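Long-range contacts in probable TonB-dependent siderophore receptor PirA (Acinetobacter baumannii, PDB 5FR8), which probably binds iron-chelating siderophores at the outer membrane, possibly including ferric enterobactin, for the initial step of iron uptake: residues L364-T369 and I417-K422; W305-S310 and G354-P359; Q250-D255 and Y297-E302; T372-D377 and R411-Y416. All coordinates share one frame; numbering follows the deposited sequence.

Contact 1: L364-T369 and I417-K422; sequences LPQVLT and IEDNLK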
# COMPACT_ATOMS: atom_id res chain seq x y z
N LEU A 364 -30.22 24.96 8.11
CA LEU A 364 -29.11 24.70 9.03
C LEU A 364 -27.83 25.30 8.48
O LEU A 364 -27.75 25.62 7.29
CB LEU A 364 -28.89 23.19 9.21
CG LEU A 364 -30.07 22.39 9.74
CD1 LEU A 364 -29.82 20.89 9.58
CD2 LEU A 364 -30.39 22.75 11.20
N PRO A 365 -26.82 25.44 9.34
CA PRO A 365 -25.50 25.83 8.83
C PRO A 365 -24.89 24.73 7.96
O PRO A 365 -24.95 23.55 8.32
CB PRO A 365 -24.69 26.05 10.11
CG PRO A 365 -25.71 26.31 11.18
CD PRO A 365 -26.87 25.45 10.81
N GLN A 366 -24.30 25.10 6.82
CA GLN A 366 -23.75 24.09 5.91
C GLN A 366 -22.44 24.52 5.27
O GLN A 366 -22.09 25.68 5.24
CB GLN A 366 -24.75 23.74 4.81
CG GLN A 366 -26.08 23.20 5.32
CD GLN A 366 -27.17 23.38 4.28
OE1 GLN A 366 -28.04 24.23 4.42
NE2 GLN A 366 -27.11 22.60 3.21
N VAL A 367 -21.71 23.55 4.74
CA VAL A 367 -20.56 23.82 3.92
C VAL A 367 -20.64 22.86 2.74
O VAL A 367 -20.38 21.66 2.88
CB VAL A 367 -19.25 23.66 4.70
CG1 VAL A 367 -18.04 23.93 3.79
CG2 VAL A 367 -19.22 24.60 5.90
N LEU A 368 -21.03 23.38 1.58
CA LEU A 368 -21.15 22.56 0.38
C LEU A 368 -19.82 22.45 -0.34
O LEU A 368 -19.28 23.46 -0.79
CB LEU A 368 -22.18 23.16 -0.56
CG LEU A 368 -22.46 22.33 -1.80
CD1 LEU A 368 -23.33 21.13 -1.45
CD2 LEU A 368 -23.13 23.17 -2.88
N THR A 369 -19.30 21.23 -0.43
CA THR A 369 -18.18 20.94 -1.34
C THR A 369 -18.71 20.40 -2.68
O THR A 369 -19.61 19.56 -2.71
CB THR A 369 -17.19 19.95 -0.71
OG1 THR A 369 -16.48 20.60 0.35
CG2 THR A 369 -16.19 19.46 -1.73
N ILE A 417 -20.43 15.71 -4.82
CA ILE A 417 -21.02 16.78 -4.02
C ILE A 417 -21.08 16.35 -2.56
O ILE A 417 -21.25 15.17 -2.26
CB ILE A 417 -22.41 17.18 -4.52
CG1 ILE A 417 -22.97 18.31 -3.67
CG2 ILE A 417 -23.34 15.98 -4.47
CD1 ILE A 417 -24.11 19.07 -4.34
N GLU A 418 -20.89 17.30 -1.66
CA GLU A 418 -20.69 17.00 -0.26
C GLU A 418 -21.19 18.12 0.62
O GLU A 418 -20.91 19.30 0.36
CB GLU A 418 -19.21 16.82 0.03
CG GLU A 418 -18.66 15.47 -0.35
CD GLU A 418 -17.23 15.34 0.12
OE1 GLU A 418 -16.54 16.39 0.17
OE2 GLU A 418 -16.81 14.20 0.44
N ASP A 419 -21.90 17.75 1.68
CA ASP A 419 -22.44 18.73 2.60
C ASP A 419 -22.01 18.38 4.03
O ASP A 419 -22.14 17.24 4.46
CB ASP A 419 -23.97 18.74 2.48
CG ASP A 419 -24.57 20.11 2.74
OD1 ASP A 419 -23.89 21.03 3.23
OD2 ASP A 419 -25.77 20.25 2.46
N ASN A 420 -21.47 19.37 4.75
CA ASN A 420 -21.30 19.26 6.18
C ASN A 420 -22.34 20.13 6.90
O ASN A 420 -22.30 21.37 6.84
CB ASN A 420 -19.89 19.63 6.63
CG ASN A 420 -19.74 19.59 8.14
OD1 ASN A 420 -20.67 19.20 8.85
ND2 ASN A 420 -18.58 19.99 8.64
N LEU A 421 -23.27 19.45 7.56
CA LEU A 421 -24.40 20.11 8.24
C LEU A 421 -24.20 20.13 9.75
O LEU A 421 -23.79 19.14 10.34
CB LEU A 421 -25.70 19.37 7.91
CG LEU A 421 -26.10 19.15 6.44
CD1 LEU A 421 -25.48 17.88 5.88
CD2 LEU A 421 -27.61 19.04 6.28
N LYS A 422 -24.47 21.26 10.40
CA LYS A 422 -24.71 21.23 11.85
C LYS A 422 -26.19 21.04 12.03
O LYS A 422 -26.96 21.97 11.87
CB LYS A 422 -24.23 22.49 12.56
CG LYS A 422 -22.96 22.27 13.36
CD LYS A 422 -22.48 23.56 14.00
CE LYS A 422 -21.02 23.82 13.65
NZ LYS A 422 -20.72 25.28 13.59
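Gln366 reaches diagonally across to Asp419 on an antiparallel pair of neighbouring strands in the beta-barrel of a TonB-dependent receptor. The route of Gln366 can be followed atom by atom. CB lies 3.3 Å from Asp419 OD1, and CG, anti to its own carbonyl carbon (chi1 -59°), is 3.7 Å from the same OD1. From there the chain runs extended, and CD stands 3.9 Å from Asp419 OD2. At the tip, NE2 donates to Asp419 OD2 over 2.8 Å with an N-H...O angle of 149°, using the syn lone pair of the carboxylate. The acceptor lies close to the amide plane of Gln366, although the two flat groups are turned 39° apart.

Leu368 CD1, on the face of Gln366 and Asp419, meets Ile417 CG1 at 3.6 Å. The other face carries Val367, Thr369, Glu418 and Asn420. It probably turns to the barrel interior, judging by their outside partners: Val367 and Thr369 rest on Thr30, Asn420 ND2 is hydrogen-bonded to Val29 O, and Glu418 OE1 forms a salt bridge with Arg145 of the plug. Thr369 and Glu418 are hydrogen-bonded to each other through both backbones, Thr369 N to Glu418 O (2.6 Å) and Glu418 N to Thr369 O (2.8 Å). Their side chains run side by side in the same direction, with the Thr369 methyl CG2 3.6 Å from Glu418 OE1.

Contact 2: W305-S310 and G354-P359; sequences WSWGKS and GEANIP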
# COMPACT_ATOMS: atom_id res chain seq x y z
N TRP A 305 -11.79 33.29 -1.65
CA TRP A 305 -12.80 34.28 -2.08
C TRP A 305 -13.82 34.57 -1.00
O TRP A 305 -13.97 33.79 -0.04
CB TRP A 305 -13.52 33.80 -3.34
CG TRP A 305 -12.61 33.15 -4.32
CD1 TRP A 305 -12.49 31.82 -4.57
CD2 TRP A 305 -11.66 33.80 -5.16
NE1 TRP A 305 -11.54 31.61 -5.52
CE2 TRP A 305 -11.01 32.81 -5.90
CE3 TRP A 305 -11.31 35.14 -5.36
CZ2 TRP A 305 -10.02 33.11 -6.83
CZ3 TRP A 305 -10.33 35.43 -6.28
CH2 TRP A 305 -9.70 34.42 -7.00
N SER A 306 -14.53 35.68 -1.16
CA SER A 306 -15.50 36.09 -0.18
C SER A 306 -16.57 35.01 0.00
O SER A 306 -16.95 34.70 1.13
CB SER A 306 -16.15 37.41 -0.57
OG SER A 306 -16.94 37.24 -1.72
N TRP A 307 -17.05 34.42 -1.09
CA TRP A 307 -18.06 33.36 -0.99
C TRP A 307 -17.48 32.01 -0.51
O TRP A 307 -18.23 31.06 -0.28
CB TRP A 307 -18.77 33.16 -2.34
CG TRP A 307 -17.80 32.86 -3.47
CD1 TRP A 307 -17.30 33.75 -4.37
CD2 TRP A 307 -17.21 31.58 -3.78
NE1 TRP A 307 -16.44 33.11 -5.23
CE2 TRP A 307 -16.36 31.78 -4.89
CE3 TRP A 307 -17.32 30.31 -3.25
CZ2 TRP A 307 -15.63 30.75 -5.47
CZ3 TRP A 307 -16.58 29.27 -3.83
CH2 TRP A 307 -15.75 29.50 -4.93
N GLY A 308 -16.16 31.91 -0.38
CA GLY A 308 -15.55 30.65 0.03
C GLY A 308 -14.24 30.30 -0.67
O GLY A 308 -13.42 31.17 -0.94
N LYS A 309 -14.03 29.02 -0.95
CA LYS A 309 -12.71 28.55 -1.41
C LYS A 309 -12.75 27.65 -2.62
O LYS A 309 -13.77 27.03 -2.95
CB LYS A 309 -11.96 27.86 -0.27
CG LYS A 309 -11.61 28.81 0.85
CD LYS A 309 -10.68 28.19 1.88
CE LYS A 309 -10.45 29.20 2.99
NZ LYS A 309 -9.28 28.87 3.83
N SER A 310 -11.63 27.60 -3.32
CA SER A 310 -11.53 26.82 -4.54
C SER A 310 -10.12 26.26 -4.64
O SER A 310 -9.19 26.83 -4.09
CB SER A 310 -11.82 27.69 -5.78
OG SER A 310 -10.92 28.77 -5.83
N GLY A 354 -10.55 19.79 -9.88
CA GLY A 354 -11.08 21.11 -9.53
C GLY A 354 -12.09 20.99 -8.40
O GLY A 354 -12.82 20.01 -8.34
N GLU A 355 -12.15 21.97 -7.52
CA GLU A 355 -13.00 21.82 -6.34
C GLU A 355 -13.33 23.11 -5.65
O GLU A 355 -12.45 23.92 -5.45
CB GLU A 355 -12.27 20.93 -5.35
CG GLU A 355 -12.47 21.29 -3.89
CD GLU A 355 -12.17 20.11 -2.97
OE1 GLU A 355 -11.69 19.06 -3.45
OE2 GLU A 355 -12.43 20.25 -1.76
N ALA A 356 -14.57 23.27 -5.24
CA ALA A 356 -14.99 24.46 -4.48
C ALA A 356 -15.75 24.17 -3.14
O ALA A 356 -16.57 23.24 -3.08
CB ALA A 356 -15.84 25.33 -5.35
N ASN A 357 -15.47 24.97 -2.11
CA ASN A 357 -16.11 24.90 -0.78
C ASN A 357 -16.90 26.16 -0.47
O ASN A 357 -16.31 27.23 -0.34
CB ASN A 357 -15.02 24.79 0.28
CG ASN A 357 -13.92 23.79 -0.10
OD1 ASN A 357 -12.74 24.08 0.07
ND2 ASN A 357 -14.29 22.61 -0.61
N ILE A 358 -18.22 26.06 -0.34
CA ILE A 358 -19.06 27.24 -0.05
C ILE A 358 -19.86 27.14 1.26
O ILE A 358 -20.75 26.31 1.37
CB ILE A 358 -20.08 27.49 -1.18
CG1 ILE A 358 -19.45 27.32 -2.57
CG2 ILE A 358 -20.68 28.89 -1.05
CD1 ILE A 358 -19.50 25.91 -3.10
N PRO A 359 -19.56 28.01 2.25
CA PRO A 359 -20.38 28.11 3.45
C PRO A 359 -21.67 28.83 3.16
O PRO A 359 -21.63 29.92 2.61
CB PRO A 359 -19.54 28.97 4.41
CG PRO A 359 -18.16 28.92 3.86
CD PRO A 359 -18.31 28.78 2.38
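Trp307 and Ile358 meet from backbones whose first torsions set where each side chain departs: Trp307 CG sits between the backbone N and the carbonyl carbon (chi1 56°), while Ile358 CG1 is anti to its carbonyl carbon (chi1 -43°). The benzene part of the indole approaches obliquely, with Trp307 CZ3 3.7 Å from Ile358 CG1. Farther along the ring, CH2 has Ala356 CB at its edge, 4.2 Å away. The other branch of the isoleucine, CG2, touches the backbone oxygen Trp307 O at 3.4 Å. One face of the Trp307 ring is backed by Trp305 CB, which lies over the rim.

Trp305 to Gly308 form a type I turn that joins strand 290-305 to strand 308-323, the latter pairing antiparallel with 343-361 in the barrel wall. The pairing is fixed by Lys309 N to Asn357 O (3.0 Å, N-H...O 169°) and Asn357 N to Lys309 O (2.8 Å), a hydrogen-bonded pair. Within each segment a side-chain bond adds order: Trp305 NE1 donates in its ring plane to Ser310 OG, and Asn357 ND2 reaches the anti lone pair of Glu355 OE2.

Lys309 touches Phe28 and Asn357 touches Thr30, so polar groups lie on the side of these N-terminal residues. The face of Ala356 is largely apolar where Trp307 and Ile358 meet, with the Trp305-Ser310 bond as its polar element, consistent with the outside of the barrel.

Contact 3: Q250-D255 and Y297-E302; sequences QTVLLD and YALTHE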
# COMPACT_ATOMS: atom_id res chain seq x y z
N GLN A 250 -4.92 34.60 -3.86
CA GLN A 250 -4.50 33.53 -4.79
C GLN A 250 -3.10 33.00 -4.52
O GLN A 250 -2.15 33.76 -4.39
CB GLN A 250 -4.56 34.02 -6.23
CG GLN A 250 -5.99 34.25 -6.70
CD GLN A 250 -6.04 34.66 -8.14
OE1 GLN A 250 -5.36 34.07 -8.98
NE2 GLN A 250 -6.84 35.68 -8.45
N THR A 251 -2.98 31.68 -4.44
CA THR A 251 -1.70 31.04 -4.15
C THR A 251 -1.41 29.99 -5.21
O THR A 251 -2.31 29.32 -5.70
CB THR A 251 -1.68 30.38 -2.75
OG1 THR A 251 -1.81 31.38 -1.73
CG2 THR A 251 -0.40 29.69 -2.51
N VAL A 252 -0.14 29.86 -5.58
CA VAL A 252 0.27 28.88 -6.58
C VAL A 252 1.42 28.03 -6.01
O VAL A 252 2.41 28.58 -5.53
CB VAL A 252 0.69 29.56 -7.87
CG1 VAL A 252 1.22 28.54 -8.84
CG2 VAL A 252 -0.48 30.32 -8.48
N LEU A 253 1.25 26.71 -6.05
CA LEU A 253 2.26 25.76 -5.60
C LEU A 253 2.83 24.98 -6.76
O LEU A 253 2.12 24.50 -7.64
CB LEU A 253 1.68 24.77 -4.64
CG LEU A 253 1.53 25.27 -3.21
CD1 LEU A 253 0.34 26.22 -3.08
CD2 LEU A 253 1.36 24.08 -2.28
N LEU A 254 4.14 24.80 -6.74
CA LEU A 254 4.79 23.96 -7.70
C LEU A 254 5.45 22.84 -6.91
O LEU A 254 6.20 23.13 -5.98
CB LEU A 254 5.85 24.75 -8.43
CG LEU A 254 6.63 23.95 -9.47
CD1 LEU A 254 5.71 23.62 -10.65
CD2 LEU A 254 7.86 24.71 -9.93
N ASP A 255 5.17 21.59 -7.26
CA ASP A 255 5.91 20.46 -6.69
C ASP A 255 6.58 19.68 -7.79
O ASP A 255 5.92 19.16 -8.69
CB ASP A 255 4.99 19.50 -5.92
CG ASP A 255 4.40 20.12 -4.64
OD1 ASP A 255 5.14 20.61 -3.78
OD2 ASP A 255 3.17 20.07 -4.51
N TYR A 297 5.17 15.84 -11.22
CA TYR A 297 5.01 17.31 -11.26
C TYR A 297 3.58 17.66 -10.88
O TYR A 297 2.64 17.09 -11.40
CB TYR A 297 5.27 17.85 -12.65
CG TYR A 297 6.53 17.35 -13.28
CD1 TYR A 297 6.68 16.00 -13.55
CD2 TYR A 297 7.56 18.22 -13.63
CE1 TYR A 297 7.83 15.52 -14.14
CE2 TYR A 297 8.72 17.74 -14.22
CZ TYR A 297 8.84 16.39 -14.47
OH TYR A 297 9.97 15.84 -15.02
N ALA A 298 3.41 18.62 -9.98
CA ALA A 298 2.07 19.09 -9.72
C ALA A 298 2.06 20.59 -9.66
O ALA A 298 3.05 21.21 -9.28
CB ALA A 298 1.57 18.51 -8.44
N LEU A 299 0.94 21.16 -10.08
CA LEU A 299 0.72 22.59 -10.07
C LEU A 299 -0.65 22.82 -9.43
O LEU A 299 -1.64 22.19 -9.81
CB LEU A 299 0.71 23.11 -11.50
CG LEU A 299 0.91 24.60 -11.75
CD1 LEU A 299 2.25 25.11 -11.23
CD2 LEU A 299 0.82 24.83 -13.24
N THR A 300 -0.70 23.70 -8.45
CA THR A 300 -1.93 23.88 -7.69
C THR A 300 -2.26 25.35 -7.55
O THR A 300 -1.39 26.15 -7.31
CB THR A 300 -1.79 23.28 -6.29
OG1 THR A 300 -1.41 21.91 -6.41
CG2 THR A 300 -3.11 23.38 -5.56
N HIS A 301 -3.54 25.69 -7.71
CA HIS A 301 -4.03 27.05 -7.43
C HIS A 301 -5.15 27.00 -6.39
O HIS A 301 -6.09 26.23 -6.49
CB HIS A 301 -4.51 27.71 -8.74
CG HIS A 301 -5.05 29.10 -8.57
ND1 HIS A 301 -6.31 29.35 -8.06
CD2 HIS A 301 -4.52 30.31 -8.87
CE1 HIS A 301 -6.52 30.66 -8.04
NE2 HIS A 301 -5.46 31.26 -8.53
N GLU A 302 -5.02 27.85 -5.38
CA GLU A 302 -5.99 27.91 -4.32
C GLU A 302 -6.51 29.32 -4.11
O GLU A 302 -5.77 30.22 -3.72
CB GLU A 302 -5.44 27.35 -3.02
CG GLU A 302 -3.93 27.28 -2.88
CD GLU A 302 -3.51 26.28 -1.81
OE1 GLU A 302 -3.77 25.07 -1.98
OE2 GLU A 302 -2.93 26.71 -0.78
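Gln250 and His301 mark one end of a regular antiparallel ladder between two adjacent strands of the barrel wall, 250-264 and 290-305, in a contact that is largely at the surface. The evidence for regularity is the backbone: the short axes run 169° apart, and three successive hydrogen-bonded pairs, Thr251 with Glu302, Leu253 with Thr300 and Asp255 with Ala298, each make both of their bonds. For the middle pair, Leu253 N to Thr300 O and Thr300 N to Leu253 O are both 3.0 Å.

The one side-chain hydrogen bond across the strands runs from His301 NE2 to Gln250 OE1, 2.8 Å long and nearly straight at 172°. OE1 lies in the plane of the imidazole, but the amide is turned 62° to that ring, and seen from the acceptor the donor stands above the carbonyl plane. Val252 CG2 approaches the ring of His301 obliquely, 4.1 Å from its CD2. Farther along this face, Leu254 CD1 meets Leu299 CD1 at 3.8 Å, and Val252 CG1 approaches the same Leu299 methyl. On the other face, Thr251 CB packs on Glu302 CG at 3.8 Å, and Leu253 CD1 comes within 4.0 Å of Glu302 OE2.

Asp255 OD1 forms a salt bridge with Arg241, and OD2 has a long, weak ion pair with Lys102 of the plug, which is consistent with this second face looking into the barrel. The ladder is flanked by strand 232-247, which makes backbone hydrogen bonds to Val252 and Leu254, and by strand 308-323, which makes them to Tyr297, Leu299 and His301.

Contact 4: T372-D377 and R411-Y416; sequences TEWVED and RIASAY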
# COMPACT_ATOMS: atom_id res chain seq x y z
N THR A 372 -14.67 18.15 -9.32
CA THR A 372 -14.45 17.37 -10.54
C THR A 372 -13.08 16.76 -10.51
O THR A 372 -12.15 17.36 -9.97
CB THR A 372 -14.48 18.25 -11.80
OG1 THR A 372 -15.78 18.82 -11.95
CG2 THR A 372 -14.17 17.42 -13.04
N GLU A 373 -12.97 15.59 -11.11
CA GLU A 373 -11.69 14.89 -11.22
C GLU A 373 -11.58 14.21 -12.59
O GLU A 373 -12.56 13.62 -13.07
CB GLU A 373 -11.56 13.86 -10.09
CG GLU A 373 -10.17 13.26 -9.94
CD GLU A 373 -10.05 12.35 -8.72
OE1 GLU A 373 -10.65 12.65 -7.64
OE2 GLU A 373 -9.34 11.34 -8.84
N TRP A 374 -10.41 14.31 -13.21
CA TRP A 374 -10.11 13.62 -14.46
C TRP A 374 -8.76 12.98 -14.32
O TRP A 374 -7.80 13.65 -13.92
CB TRP A 374 -10.04 14.59 -15.65
CG TRP A 374 -9.38 13.98 -16.86
CD1 TRP A 374 -8.04 13.99 -17.17
CD2 TRP A 374 -10.03 13.27 -17.92
NE1 TRP A 374 -7.82 13.32 -18.36
CE2 TRP A 374 -9.02 12.87 -18.84
CE3 TRP A 374 -11.36 12.93 -18.19
CZ2 TRP A 374 -9.32 12.14 -19.99
CZ3 TRP A 374 -11.66 12.22 -19.34
CH2 TRP A 374 -10.64 11.83 -20.22
N VAL A 375 -8.70 11.70 -14.66
CA VAL A 375 -7.41 11.00 -14.66
C VAL A 375 -7.27 10.09 -15.89
O VAL A 375 -8.16 9.30 -16.20
CB VAL A 375 -7.19 10.19 -13.36
CG1 VAL A 375 -8.22 9.09 -13.20
CG2 VAL A 375 -5.81 9.57 -13.37
N GLU A 376 -6.14 10.22 -16.59
CA GLU A 376 -5.81 9.30 -17.66
C GLU A 376 -4.49 8.61 -17.38
O GLU A 376 -3.51 9.25 -16.97
CB GLU A 376 -5.74 10.04 -18.98
CG GLU A 376 -5.41 9.18 -20.20
CD GLU A 376 -5.46 9.98 -21.50
OE1 GLU A 376 -6.31 10.91 -21.58
OE2 GLU A 376 -4.66 9.71 -22.44
N ASP A 377 -4.47 7.30 -17.61
CA ASP A 377 -3.25 6.50 -17.51
C ASP A 377 -2.82 5.93 -18.87
O ASP A 377 -3.67 5.38 -19.60
CB ASP A 377 -3.47 5.32 -16.56
CG ASP A 377 -3.58 5.74 -15.11
OD1 ASP A 377 -2.92 6.70 -14.71
OD2 ASP A 377 -4.33 5.09 -14.36
N ARG A 411 -9.15 5.73 -18.41
CA ARG A 411 -9.64 7.08 -18.14
C ARG A 411 -10.79 7.01 -17.14
O ARG A 411 -11.71 6.18 -17.27
CB ARG A 411 -10.08 7.76 -19.43
CG ARG A 411 -8.94 8.13 -20.36
CD ARG A 411 -9.37 8.75 -21.70
NE ARG A 411 -10.34 7.94 -22.44
CZ ARG A 411 -10.10 6.75 -23.00
NH1 ARG A 411 -8.91 6.14 -22.89
NH2 ARG A 411 -11.09 6.14 -23.65
N ILE A 412 -10.72 7.87 -16.13
CA ILE A 412 -11.77 8.01 -15.15
C ILE A 412 -12.16 9.45 -15.08
O ILE A 412 -11.31 10.30 -14.85
CB ILE A 412 -11.34 7.60 -13.73
CG1 ILE A 412 -10.92 6.12 -13.69
CG2 ILE A 412 -12.50 7.83 -12.77
CD1 ILE A 412 -10.52 5.62 -12.33
N ALA A 413 -13.44 9.72 -15.30
CA ALA A 413 -13.98 11.04 -15.10
C ALA A 413 -14.96 10.98 -13.94
O ALA A 413 -15.80 10.08 -13.87
CB ALA A 413 -14.67 11.50 -16.35
N SER A 414 -14.83 11.94 -13.02
CA SER A 414 -15.55 11.90 -11.75
C SER A 414 -16.08 13.26 -11.37
O SER A 414 -15.47 14.27 -11.67
CB SER A 414 -14.62 11.42 -10.63
OG SER A 414 -13.83 10.31 -11.06
N ALA A 415 -17.22 13.28 -10.70
CA ALA A 415 -17.73 14.48 -10.03
C ALA A 415 -18.39 14.09 -8.70
O ALA A 415 -18.88 12.95 -8.54
CB ALA A 415 -18.74 15.20 -10.91
N TYR A 416 -18.39 15.01 -7.74
CA TYR A 416 -18.95 14.71 -6.43
C TYR A 416 -19.52 15.94 -5.75
O TYR A 416 -19.15 17.08 -6.07
CB TYR A 416 -17.88 14.07 -5.55
CG TYR A 416 -16.61 14.88 -5.42
CD1 TYR A 416 -15.57 14.79 -6.36
CD2 TYR A 416 -16.43 15.72 -4.33
CE1 TYR A 416 -14.41 15.53 -6.22
CE2 TYR A 416 -15.28 16.46 -4.19
CZ TYR A 416 -14.28 16.35 -5.13
OH TYR A 416 -13.14 17.10 -4.96
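Glu373 and Ser414 grip each other through their backbones, Ser414 N to Glu373 O at 2.8 Å and Glu373 N to Ser414 O at 2.9 Å; in the second bond the donor stands above the carbonyl plane. Two residues on, Val375 and Ile412 repeat the exchange, with Ile412 N to Val375 O at 2.9 Å and Val375 N to Ile412 O at 3.0 Å, this one running nearly along the C=O axis. The polar side chains find partners elsewhere: Glu373 forms salt bridges with Arg351 and Arg434 on the two flanking strands, Arg411 forms one with Glu409, and Ser414 OG is hydrogen-bonded to Asp436.

These strands, 365-380 and 407-422, are neighbours in the barrel and antiparallel, their short axes 170° apart. Ile412 touches Ser148 of the plug, consistent with Glu373, Val375, Ile412 and Ser414 facing inward. There Val375 and Ile412 lie side by side, pointing the same way: Val375 CG1, set between the backbone N and the carbonyl carbon (chi1 63°), packs on Ile412 CB at 3.5 Å.

The opposite face carries, among others, Trp374, Glu376, Arg411 and Ala413. Trp374 and Arg411 also run alongside each other, with ring and guanidinium planes 39° apart. Contact is made by the methylene carbon, Arg411 CD, which lies obliquely 3.6 Å from Trp374 CH2. Glu376 meets the aliphatic part of the same arginine, CG to CG, without its carboxylate touching the guanidinium. Trp374 CE3 lies obliquely 4.0 Å from Ala413 CB.

Contacts 1 and 4 join the same two strands, 365-380 and 407-422, at successive levels; Thr369 of contact 1 touches the Tyr416 ring of contact 4. Strand 343-361 of contact 2 lies beside 365-380, with Leu368 O close to Ile358 N and Gly354 O close to Thr372 N at probable hydrogen-bonding distance. Contact 3 begins on the next strand, 290-305 lying beside 308-323. Contact 1 is partly buried, against N-terminal residues around 28-34 and Arg145 of the plug; the others are surface contacts. On faces probably turned inward, Glu418, Asp255 and Glu373 form salt bridges with arginines; the Gln366-Asp419 and His301-Gln250 bonds and the Trp374 packing lie on the other side.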